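Local coordinates for protein ribose transcriptional regulator (Enterococcus faecium DO, PDB 4RK1) that binds ribose and, as a LacI-family regulator, probably represses transcription by binding regulatory DNA, at residues V74-I79 and Q95-G100; F101-R106 and P257-E262; V12-I17 and L42-S47; V131-P136 and T166-Q171. All blocks are in the same frame, centred on the assembly; numbering follows the deposited sequence. Where two conformers were deposited one is given.

Contact 1: V74-I79 and Q95-G100. With RIB (alpha-D-ribofuranose), chain K.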
# COMPACT_ATOMS: atom_id res chain seq x y z
N VAL B 74 3.24 0.22 -20.83
CA VAL B 74 4.50 0.47 -21.52
C VAL B 74 4.49 -0.35 -22.81
O VAL B 74 4.52 -1.57 -22.78
CB VAL B 74 5.70 0.06 -20.64
CG1 VAL B 74 7.00 0.11 -21.42
CG2 VAL B 74 5.78 0.97 -19.42
N SER B 75 4.47 0.35 -23.95
CA SER B 75 4.32 -0.28 -25.26
C SER B 75 5.63 -0.87 -25.79
O SER B 75 6.73 -0.48 -25.38
CB SER B 75 3.82 0.74 -26.27
OG SER B 75 4.80 1.74 -26.48
N THR B 76 5.49 -1.80 -26.72
CA THR B 76 6.61 -2.35 -27.46
C THR B 76 7.41 -1.24 -28.16
O THR B 76 8.64 -1.22 -28.09
CB THR B 76 6.10 -3.39 -28.48
OG1 THR B 76 5.54 -4.49 -27.76
CG2 THR B 76 7.22 -3.89 -29.39
N ASP B 77 6.71 -0.31 -28.81
CA ASP B 77 7.36 0.81 -29.49
C ASP B 77 8.21 1.65 -28.53
O ASP B 77 9.34 2.00 -28.84
CB ASP B 77 6.33 1.72 -30.18
CG ASP B 77 5.67 1.07 -31.39
OD1 ASP B 77 6.25 0.11 -31.96
OD2 ASP B 77 4.57 1.52 -31.78
N ALA B 78 7.65 1.98 -27.37
CA ALA B 78 8.37 2.76 -26.38
C ALA B 78 9.61 2.00 -25.89
O ALA B 78 10.65 2.61 -25.64
CB ALA B 78 7.47 3.13 -25.22
N ILE B 79 9.49 0.68 -25.75
CA ILE B 79 10.63 -0.13 -25.32
C ILE B 79 11.73 -0.14 -26.40
O ILE B 79 12.91 0.07 -26.10
CB ILE B 79 10.19 -1.57 -24.96
CG1 ILE B 79 9.41 -1.53 -23.64
CG2 ILE B 79 11.41 -2.48 -24.82
CD1 ILE B 79 8.68 -2.81 -23.32
N GLN B 95 1.53 -7.91 -15.52
CA GLN B 95 0.60 -7.50 -16.58
C GLN B 95 1.28 -7.25 -17.93
O GLN B 95 0.60 -7.12 -18.95
CB GLN B 95 -0.22 -6.26 -16.15
CG GLN B 95 -0.92 -6.43 -14.81
CD GLN B 95 -1.93 -5.33 -14.47
OE1 GLN B 95 -2.25 -4.48 -15.29
NE2 GLN B 95 -2.44 -5.36 -13.25
N LYS B 96 2.61 -7.18 -17.94
CA LYS B 96 3.36 -6.86 -19.17
C LYS B 96 3.67 -8.11 -20.01
O LYS B 96 4.24 -9.08 -19.51
CB LYS B 96 4.66 -6.15 -18.80
CG LYS B 96 5.59 -5.85 -19.97
CD LYS B 96 5.01 -4.78 -20.88
CE LYS B 96 5.86 -4.60 -22.13
NZ LYS B 96 5.38 -5.47 -23.22
N LYS B 97 3.35 -8.05 -21.30
CA LYS B 97 3.60 -9.17 -22.22
C LYS B 97 5.09 -9.33 -22.50
O LYS B 97 5.86 -8.38 -22.36
CB LYS B 97 2.85 -8.99 -23.54
CG LYS B 97 3.39 -7.89 -24.45
CD LYS B 97 3.00 -8.11 -25.90
CE LYS B 97 3.68 -7.09 -26.81
NZ LYS B 97 3.89 -7.60 -28.19
N SER B 98 5.48 -10.53 -22.90
CA SER B 98 6.87 -10.82 -23.21
C SER B 98 7.38 -9.99 -24.38
O SER B 98 6.61 -9.53 -25.22
CB SER B 98 7.07 -12.33 -23.44
OG SER B 98 7.10 -13.00 -22.18
N GLU B 99 8.69 -9.75 -24.38
CA GLU B 99 9.36 -8.93 -25.38
C GLU B 99 10.64 -9.65 -25.76
O GLU B 99 11.27 -10.27 -24.90
CB GLU B 99 9.71 -7.55 -24.81
CG GLU B 99 8.52 -6.67 -24.48
CD GLU B 99 7.84 -6.09 -25.71
OE1 GLU B 99 8.36 -6.25 -26.82
OE2 GLU B 99 6.76 -5.48 -25.55
N GLY B 100 11.03 -9.56 -27.03
CA GLY B 100 12.30 -10.11 -27.46
C GLY B 100 13.47 -9.47 -26.73
O GLY B 100 13.48 -8.27 -26.47
O5 RIB K . -3.46 -7.50 -6.89
C5 RIB K . -3.11 -6.77 -8.07
C4 RIB K . -3.14 -7.72 -9.19
O4 RIB K . -2.76 -7.08 -10.42
C3 RIB K . -2.14 -8.75 -8.70
O3 RIB K . -2.86 -9.97 -8.61
C2 RIB K . -1.03 -8.69 -9.73
O2 RIB K . -0.65 -9.97 -10.22
C1 RIB K . -1.50 -7.67 -10.79
O1 RIB K . -1.53 -8.20 -12.10
O HOH W 1 3.07 -3.95 -23.83
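Gln95 opens the loop 95-100 and reaches the bound sugar, taking no part in the contact with 74-79. Its chain runs extended beyond CG, and NE2 donates to O1 of the ribose at 3.2 Å and weakly to O4. Lys96 goes the other way. CG lies anti to the backbone N (chi1 176°), and the bend at chi2 helps bring CE to 3.5 Å from Ile79 CD1. Chi4 (92°) then directs NZ to three partners: the carboxylate of Glu99, Lys97 O, and a water that in turn donates to Val74 O. At Lys97 the extended chain crosses Thr76 at about a right angle, with CE 3.3 Å from Thr76 OG1. Glu99 closes the contact. Its chain bends at chi2, so OE2 accepts twice: from Thr76 OG1 at 2.7 Å on the syn lone pair, and from Lys96 NZ at 2.7 Å on the anti lone pair. These bonds hold OE2 from both lone-pair sides, and the lysine charge probably keeps the carboxylate ionised. Ser75 N-caps the helix, its OG accepting from Ala78 N at 3.0 Å. Helix start and loop both follow strands of one alpha/beta subdomain, and the loop begins in the ribose pocket of this periplasmic-binding-protein fold.

Contact 2: F101-R106 and P257-E262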
# COMPACT_ATOMS: atom_id res chain seq x y z
N PHE B 101 14.46 -10.29 -26.41
CA PHE B 101 15.67 -9.86 -25.74
C PHE B 101 15.38 -9.20 -24.39
O PHE B 101 15.92 -8.13 -24.05
CB PHE B 101 16.52 -8.96 -26.65
CG PHE B 101 17.02 -9.66 -27.89
CD1 PHE B 101 17.47 -10.98 -27.85
CD2 PHE B 101 17.08 -8.98 -29.10
CE1 PHE B 101 17.95 -11.61 -28.99
CE2 PHE B 101 17.57 -9.61 -30.25
CZ PHE B 101 18.00 -10.92 -30.18
N SER B 102 14.51 -9.85 -23.64
CA SER B 102 14.27 -9.52 -22.24
C SER B 102 14.09 -10.83 -21.49
O SER B 102 13.76 -11.85 -22.09
CB SER B 102 13.02 -8.66 -22.08
OG SER B 102 11.85 -9.36 -22.47
N ASP B 103 14.35 -10.80 -20.20
CA ASP B 103 14.02 -11.90 -19.32
C ASP B 103 12.67 -11.61 -18.70
O ASP B 103 12.24 -10.46 -18.66
CB ASP B 103 15.08 -12.05 -18.25
CG ASP B 103 16.47 -12.19 -18.83
OD1 ASP B 103 16.77 -13.26 -19.39
OD2 ASP B 103 17.27 -11.22 -18.72
N ALA B 104 11.99 -12.64 -18.24
CA ALA B 104 10.67 -12.51 -17.64
C ALA B 104 10.56 -13.37 -16.40
O ALA B 104 11.24 -14.40 -16.29
CB ALA B 104 9.60 -12.90 -18.64
N VAL B 105 9.71 -12.94 -15.46
CA VAL B 105 9.32 -13.76 -14.32
C VAL B 105 7.81 -13.73 -14.24
O VAL B 105 7.21 -12.66 -14.29
CB VAL B 105 9.80 -13.23 -12.96
CG1 VAL B 105 9.70 -14.34 -11.92
CG2 VAL B 105 11.19 -12.67 -13.05
N ARG B 106 7.20 -14.90 -14.09
CA ARG B 106 5.76 -15.01 -14.04
C ARG B 106 5.36 -15.97 -12.94
O ARG B 106 6.16 -16.77 -12.49
CB ARG B 106 5.24 -15.48 -15.39
CG ARG B 106 5.78 -14.63 -16.52
CD ARG B 106 4.79 -14.41 -17.61
NE ARG B 106 5.34 -13.56 -18.66
CZ ARG B 106 5.09 -12.27 -18.82
NH1 ARG B 106 4.31 -11.59 -17.99
NH2 ARG B 106 5.65 -11.63 -19.85
N PRO B 257 25.74 -9.88 -20.20
CA PRO B 257 24.77 -9.42 -21.20
C PRO B 257 24.30 -10.49 -22.18
O PRO B 257 23.23 -10.33 -22.77
CB PRO B 257 25.53 -8.31 -21.95
CG PRO B 257 26.55 -7.82 -20.98
CD PRO B 257 26.93 -9.01 -20.15
N GLU B 258 25.07 -11.56 -22.34
CA GLU B 258 24.75 -12.60 -23.31
C GLU B 258 24.34 -13.93 -22.67
O GLU B 258 24.24 -14.95 -23.36
CB GLU B 258 25.93 -12.79 -24.29
CG GLU B 258 26.27 -11.51 -25.04
CD GLU B 258 25.11 -10.98 -25.86
OE1 GLU B 258 24.35 -11.79 -26.42
OE2 GLU B 258 24.94 -9.74 -25.95
N LYS B 259 24.06 -13.92 -21.37
CA LYS B 259 23.53 -15.11 -20.71
C LYS B 259 22.22 -15.54 -21.36
O LYS B 259 21.57 -14.75 -22.06
CB LYS B 259 23.33 -14.89 -19.20
CG LYS B 259 22.19 -13.96 -18.81
CD LYS B 259 21.99 -13.92 -17.30
CE LYS B 259 21.16 -15.10 -16.81
NZ LYS B 259 19.79 -15.08 -17.39
N GLU B 260 21.84 -16.79 -21.13
CA GLU B 260 20.57 -17.34 -21.61
C GLU B 260 19.39 -16.44 -21.25
O GLU B 260 19.30 -15.97 -20.12
CB GLU B 260 20.34 -18.72 -20.98
CG GLU B 260 18.98 -19.33 -21.29
CD GLU B 260 18.87 -20.77 -20.84
OE1 GLU B 260 19.24 -21.08 -19.69
OE2 GLU B 260 18.39 -21.60 -21.65
N TRP B 261 18.50 -16.22 -22.21
CA TRP B 261 17.26 -15.50 -21.97
C TRP B 261 16.30 -16.42 -21.22
O TRP B 261 16.07 -17.56 -21.62
CB TRP B 261 16.64 -15.04 -23.30
CG TRP B 261 17.59 -14.16 -24.04
CD1 TRP B 261 18.38 -14.50 -25.10
CD2 TRP B 261 17.89 -12.79 -23.73
NE1 TRP B 261 19.14 -13.43 -25.48
CE2 TRP B 261 18.87 -12.37 -24.66
CE3 TRP B 261 17.43 -11.89 -22.77
CZ2 TRP B 261 19.39 -11.07 -24.66
CZ3 TRP B 261 17.96 -10.60 -22.77
CH2 TRP B 261 18.93 -10.20 -23.71
N GLU B 262 15.77 -15.93 -20.11
CA GLU B 262 14.97 -16.77 -19.24
C GLU B 262 13.54 -16.28 -19.10
O GLU B 262 13.29 -15.08 -19.11
CB GLU B 262 15.61 -16.83 -17.87
CG GLU B 262 16.95 -17.54 -17.88
CD GLU B 262 17.48 -17.75 -16.49
OE1 GLU B 262 17.00 -18.69 -15.82
OE2 GLU B 262 18.36 -16.97 -16.08
O HOH W 2 18.83 -12.38 -16.86
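Asp103 carries the polar half of this contact. Its CB lies 3.6 Å from Glu262 O. Chi1 of -55° sets CG anti to the carbonyl carbon and brings the carboxylate beside the indole of Trp261, OD1 nearest CE3, the two side chains crossing at about a right angle. At the tip the two oxygens part. OD1 accepts from Glu262 N at 2.9 Å on its anti lone pair, and the bond is fairly straight at 163°. The same oxygen forms a salt bridge to Arg253 of helix 239-255. OD2 takes a weak bond from a water that also accepts from Lys259 NZ. That ammonium is 4.1 Å from Asp103 OD1, beyond a salt bridge; it pairs instead with Glu262 OE2 at 2.7 Å and donates to Glu260 O. The positive charges around Asp103 probably favour its ionised form.

Trp261 supplies the apolar half. Phe101 CA sits over its six-membered ring, 3.8 Å from the centroid, in a CH-pi contact. The Phe101 ring meets the indole obliquely, planes at 45°, with CD1 3.7 Å from Trp261 CZ2. Arg253 adds a cation-pi contact to Trp261.

Ala104 N donates to Glu262 O at 2.9 Å, in the carbonyl plane. This bond leads into the pairing of strand 103-107 with strand 263-271, beside strand 90-93, in the N-terminal subdomain sheet of the periplasmic-binding-protein fold.

Contact 3: V12-I17 and L42-S47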
# COMPACT_ATOMS: atom_id res chain seq x y z
N VAL B 12 11.44 0.80 -11.75
CA VAL B 12 10.39 -0.20 -11.64
C VAL B 12 9.07 0.45 -12.06
O VAL B 12 8.67 1.45 -11.48
CB VAL B 12 10.29 -0.72 -10.19
CG1 VAL B 12 9.25 -1.82 -10.09
CG2 VAL B 12 11.64 -1.22 -9.73
N LEU B 13 8.42 -0.11 -13.07
CA LEU B 13 7.17 0.45 -13.56
C LEU B 13 6.02 -0.47 -13.18
O LEU B 13 5.99 -1.62 -13.59
CB LEU B 13 7.24 0.66 -15.08
CG LEU B 13 7.94 1.94 -15.55
CD1 LEU B 13 9.37 2.03 -15.05
CD2 LEU B 13 7.88 2.06 -17.06
N VAL B 14 5.09 0.05 -12.39
CA VAL B 14 3.95 -0.75 -11.95
C VAL B 14 2.63 -0.09 -12.33
O VAL B 14 2.58 1.11 -12.54
CB VAL B 14 3.96 -1.02 -10.42
CG1 VAL B 14 5.22 -1.75 -10.00
CG2 VAL B 14 3.80 0.27 -9.63
N PRO B 15 1.56 -0.89 -12.43
CA PRO B 15 0.26 -0.33 -12.78
C PRO B 15 -0.40 0.46 -11.65
O PRO B 15 -1.20 1.34 -11.92
CB PRO B 15 -0.61 -1.57 -13.10
CG PRO B 15 0.22 -2.77 -12.83
CD PRO B 15 1.51 -2.35 -12.20
N ASP B 16 -0.07 0.15 -10.40
CA ASP B 16 -0.83 0.68 -9.26
C ASP B 16 -0.06 0.56 -7.95
O ASP B 16 -0.15 -0.46 -7.26
CB ASP B 16 -2.15 -0.09 -9.16
CG ASP B 16 -3.03 0.37 -8.01
OD1 ASP B 16 -2.76 1.42 -7.39
OD2 ASP B 16 -4.02 -0.33 -7.74
N ILE B 17 0.66 1.62 -7.58
CA ILE B 17 1.41 1.64 -6.31
C ILE B 17 0.53 1.57 -5.04
O ILE B 17 1.01 1.20 -3.98
CB ILE B 17 2.38 2.84 -6.24
CG1 ILE B 17 3.38 2.68 -5.08
CG2 ILE B 17 1.64 4.17 -6.11
CD1 ILE B 17 4.10 1.34 -5.05
N LEU B 42 10.58 3.94 -8.39
CA LEU B 42 9.30 3.41 -8.84
C LEU B 42 8.46 4.46 -9.54
O LEU B 42 8.37 5.61 -9.10
CB LEU B 42 8.53 2.82 -7.67
CG LEU B 42 7.14 2.32 -8.08
CD1 LEU B 42 6.89 0.92 -7.55
CD2 LEU B 42 6.04 3.28 -7.64
N CYS B 43 7.83 4.03 -10.62
CA CYS B 43 6.89 4.81 -11.38
C CYS B 43 5.57 4.10 -11.39
O CYS B 43 5.51 2.89 -11.58
CB CYS B 43 7.35 4.94 -12.83
SG CYS B 43 8.30 6.41 -13.12
N ASN B 44 4.51 4.87 -11.23
CA ASN B 44 3.14 4.39 -11.25
C ASN B 44 2.60 4.74 -12.62
O ASN B 44 2.22 5.88 -12.86
CB ASN B 44 2.35 5.08 -10.13
CG ASN B 44 1.02 4.44 -9.86
OD1 ASN B 44 0.94 3.23 -9.65
ND2 ASN B 44 -0.04 5.24 -9.83
N ALA B 45 2.61 3.77 -13.53
CA ALA B 45 2.24 4.01 -14.92
C ALA B 45 1.02 3.18 -15.30
O ALA B 45 1.12 1.96 -15.42
CB ALA B 45 3.41 3.69 -15.83
N ASP B 46 -0.11 3.86 -15.50
CA ASP B 46 -1.37 3.22 -15.86
C ASP B 46 -1.99 3.86 -17.11
O ASP B 46 -1.37 4.72 -17.74
CB ASP B 46 -2.35 3.25 -14.66
CG ASP B 46 -2.40 4.61 -13.98
OD1 ASP B 46 -2.65 5.62 -14.66
OD2 ASP B 46 -2.21 4.66 -12.74
N SER B 47 -3.19 3.41 -17.49
CA SER B 47 -3.96 4.02 -18.58
C SER B 47 -5.33 4.45 -18.08
O SER B 47 -5.51 5.57 -17.60
CB SER B 47 -4.11 3.03 -19.73
OG SER B 47 -2.86 2.78 -20.34
O HOH W 3 -2.40 4.23 -8.38
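Strands 12-14 and 42-44 are joined by backbone hydrogen bonds. They run parallel, their axes 4.7 Å apart at closest and 23° from alignment. Cys43 N donates to Val12 O at 2.8 Å, Val14 N to Cys43 O at 3.0 Å, and Ala45 N to Val14 O at 2.8 Å. All three lie nearly along the C=O axis, and the first two are almost straight.

A side chain extends the pairing past the strand end. Asn44 CG is anti to the backbone N (chi1 -167°), which brings OD1 to Ile17 N at 2.6 Å. This donor stands above the carbonyl plane, 41° out of it. A water accepts from Asn44 ND2 and donates to Asp16 OD1, which also bonds to Thr18.

Apolar contacts divide between the two sheet faces. On one, the methyls of Leu42 wedge between neighbours: CD1 is 3.8 Å from Val14 CG2, and CD2 is 3.7 Å from Ile17 CG1. Val14 crosses Leu42 at about a right angle. On the other, Leu13 CG rests 4.1 Å from Cys43 CB.

The strands belong to a beta-alpha-beta unit. Its helix 20-33 covers the face of Val12, Val14 and Leu42, while helix 55-61 covers that of Leu13 and Cys43. Strand 66-69 pairs with the far side of strand 9-14. At the other edge the second subunit meets strand 39-44 through backbone bonds from Leu42, and Ile17 packs on Ile17 of that subunit.

Contact 4: V131-P136 and T166-Q171; sequences VYPENP and TQFSKQ. With RIB (alpha-D-ribofuranose), chain K.
An unusual chi1 of -149° and a chi2 of 9° at Phe168 set its ring alongside Pro133, the two side chains pointing the same way. The proline ring covers one face of the phenyl. Pro133 CG stands over the centre, 3.6 Å from the centroid and 5° off the normal, a clear CH-pi contact. Pro133 CB lies 3.6 Å from Phe168 CG, and Pro133 CD reaches toward CD1 and CE1. Phe168 is also the centre of an inverse gamma turn, which carries the chain from the strand end toward helix 170-175.

Pro133 itself pairs with Thr166 in a single parallel bridge. Thr166 N donates to Tyr132 O at 2.9 Å, and Glu134 N to Thr166 O at 3.1 Å. These bonds flank Pro133, so its missing N-H costs nothing, and its CA makes a CA-H...O contact to Thr166 O at 3.3 Å. Thr166 CG2 touches Val131 CG1 at 4.0 Å, while Thr166 OG1 is held by Gly172 O.

The far end of the Phe168 ring reaches the sugar, CE2 being 3.6 Å from ribose O4. Pro133 thus backs a residue that lines the ribose pocket, at the C-terminal ends of the parallel strands of a periplasmic-binding-protein subdomain.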
# COMPACT_ATOMS: atom_id res chain seq x y z
N VAL B 131 -15.74 -11.84 -9.53
CA VAL B 131 -15.54 -10.40 -9.34
C VAL B 131 -14.16 -10.06 -9.90
O VAL B 131 -13.14 -10.50 -9.37
CB VAL B 131 -15.67 -10.00 -7.85
CG1 VAL B 131 -15.35 -8.52 -7.66
CG2 VAL B 131 -17.07 -10.30 -7.34
N TYR B 132 -14.14 -9.29 -10.98
CA TYR B 132 -12.90 -9.11 -11.73
C TYR B 132 -12.86 -7.75 -12.42
O TYR B 132 -13.89 -7.13 -12.61
CB TYR B 132 -12.77 -10.23 -12.76
CG TYR B 132 -13.84 -10.19 -13.81
CD1 TYR B 132 -15.11 -10.71 -13.56
CD2 TYR B 132 -13.60 -9.63 -15.06
CE1 TYR B 132 -16.10 -10.67 -14.51
CE2 TYR B 132 -14.60 -9.59 -16.03
CZ TYR B 132 -15.84 -10.11 -15.75
OH TYR B 132 -16.85 -10.08 -16.70
N PRO B 133 -11.66 -7.30 -12.81
CA PRO B 133 -11.54 -6.01 -13.47
C PRO B 133 -12.06 -6.04 -14.90
O PRO B 133 -11.67 -6.91 -15.67
CB PRO B 133 -10.04 -5.74 -13.47
CG PRO B 133 -9.41 -7.09 -13.41
CD PRO B 133 -10.33 -7.90 -12.55
N GLU B 134 -12.92 -5.10 -15.26
CA GLU B 134 -13.35 -4.99 -16.65
C GLU B 134 -12.11 -4.84 -17.54
O GLU B 134 -11.17 -4.11 -17.20
CB GLU B 134 -14.30 -3.81 -16.84
CG GLU B 134 -15.09 -3.91 -18.14
CD GLU B 134 -15.85 -2.64 -18.47
OE1 GLU B 134 -16.04 -1.79 -17.57
OE2 GLU B 134 -16.27 -2.49 -19.64
N ASN B 135 -12.11 -5.53 -18.68
CA ASN B 135 -10.94 -5.58 -19.56
C ASN B 135 -9.69 -6.03 -18.80
O ASN B 135 -8.74 -5.27 -18.67
CB ASN B 135 -10.69 -4.22 -20.22
CG ASN B 135 -11.93 -3.64 -20.86
OD1 ASN B 135 -12.52 -4.26 -21.75
ND2 ASN B 135 -12.34 -2.46 -20.40
N PRO B 136 -9.70 -7.28 -18.29
CA PRO B 136 -8.59 -7.71 -17.43
C PRO B 136 -7.27 -7.80 -18.18
O PRO B 136 -7.27 -8.08 -19.37
CB PRO B 136 -9.04 -9.11 -16.97
CG PRO B 136 -9.99 -9.57 -18.02
CD PRO B 136 -10.70 -8.34 -18.49
N THR B 166 -15.85 -5.00 -12.58
CA THR B 166 -15.81 -3.78 -11.78
C THR B 166 -14.42 -3.14 -11.89
O THR B 166 -13.59 -3.57 -12.68
CB THR B 166 -16.25 -4.06 -10.32
OG1 THR B 166 -16.45 -2.83 -9.61
CG2 THR B 166 -15.23 -4.95 -9.56
N GLN B 167 -14.19 -2.08 -11.12
CA GLN B 167 -12.87 -1.45 -11.06
C GLN B 167 -11.97 -2.32 -10.19
O GLN B 167 -12.44 -2.93 -9.23
CB GLN B 167 -12.96 -0.03 -10.48
CG GLN B 167 -13.67 0.98 -11.38
CD GLN B 167 -15.19 0.85 -11.35
OE1 GLN B 167 -15.80 0.70 -10.29
NE2 GLN B 167 -15.81 0.90 -12.53
N PHE B 168 -10.69 -2.37 -10.53
CA PHE B 168 -9.75 -3.28 -9.87
C PHE B 168 -9.27 -2.64 -8.56
O PHE B 168 -8.16 -2.12 -8.48
CB PHE B 168 -8.57 -3.58 -10.82
CG PHE B 168 -7.95 -4.96 -10.65
CD1 PHE B 168 -8.52 -5.95 -9.85
CD2 PHE B 168 -6.80 -5.27 -11.37
CE1 PHE B 168 -7.94 -7.21 -9.74
CE2 PHE B 168 -6.22 -6.53 -11.27
CZ PHE B 168 -6.78 -7.50 -10.46
N SER B 169 -10.12 -2.65 -7.54
CA SER B 169 -9.81 -1.94 -6.29
C SER B 169 -10.79 -2.36 -5.22
O SER B 169 -11.79 -3.00 -5.51
CB SER B 169 -9.92 -0.43 -6.49
OG SER B 169 -11.26 -0.06 -6.78
N LYS B 170 -10.50 -1.98 -3.97
CA LYS B 170 -11.44 -2.18 -2.88
C LYS B 170 -12.80 -1.53 -3.19
O LYS B 170 -13.85 -2.14 -3.00
CB LYS B 170 -10.89 -1.59 -1.58
CG LYS B 170 -9.66 -2.29 -1.04
CD LYS B 170 -9.33 -1.88 0.39
CE LYS B 170 -8.85 -0.44 0.50
NZ LYS B 170 -7.61 -0.14 -0.26
N GLN B 171 -12.76 -0.29 -3.66
CA GLN B 171 -13.99 0.43 -4.01
C GLN B 171 -14.77 -0.36 -5.07
O GLN B 171 -16.00 -0.48 -4.97
CB GLN B 171 -13.66 1.86 -4.49
CG GLN B 171 -14.86 2.73 -4.84
CD GLN B 171 -15.58 3.28 -3.61
OE1 GLN B 171 -14.94 3.69 -2.64
NE2 GLN B 171 -16.90 3.31 -3.67
O5 RIB K . -3.46 -7.50 -6.89
C5 RIB K . -3.11 -6.77 -8.07
C4 RIB K . -3.14 -7.72 -9.19
O4 RIB K . -2.76 -7.08 -10.42
C3 RIB K . -2.14 -8.75 -8.70
O3 RIB K . -2.86 -9.97 -8.61
C2 RIB K . -1.03 -8.69 -9.73
O2 RIB K . -0.65 -9.97 -10.22
C1 RIB K . -1.50 -7.67 -10.79
O1 RIB K . -1.53 -8.20 -12.10

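In the fold
From the N terminus, contact 3 closes first, across helix 20-33, and joins strands 9-14 and 39-44 at one end of the sheet. Contact 1 follows in series, tying the start of helix 76-84 to the loop after strand 90-93. It touches contact 3 through Val74 on Leu13 and Gln95 on Pro15. Contact 2 opens directly afterwards and spans 150 residues, bringing strand 103-107 to the loop before strand 263-271. Arg106 links it to Lys96 and Ser98 of contact 1. Contact 4 is nested inside that long loop, on the opposite side of the chain's centre from contact 2. Contacts 1 and 4 both reach the ribose; contacts 3 and 4 both touch the second subunit.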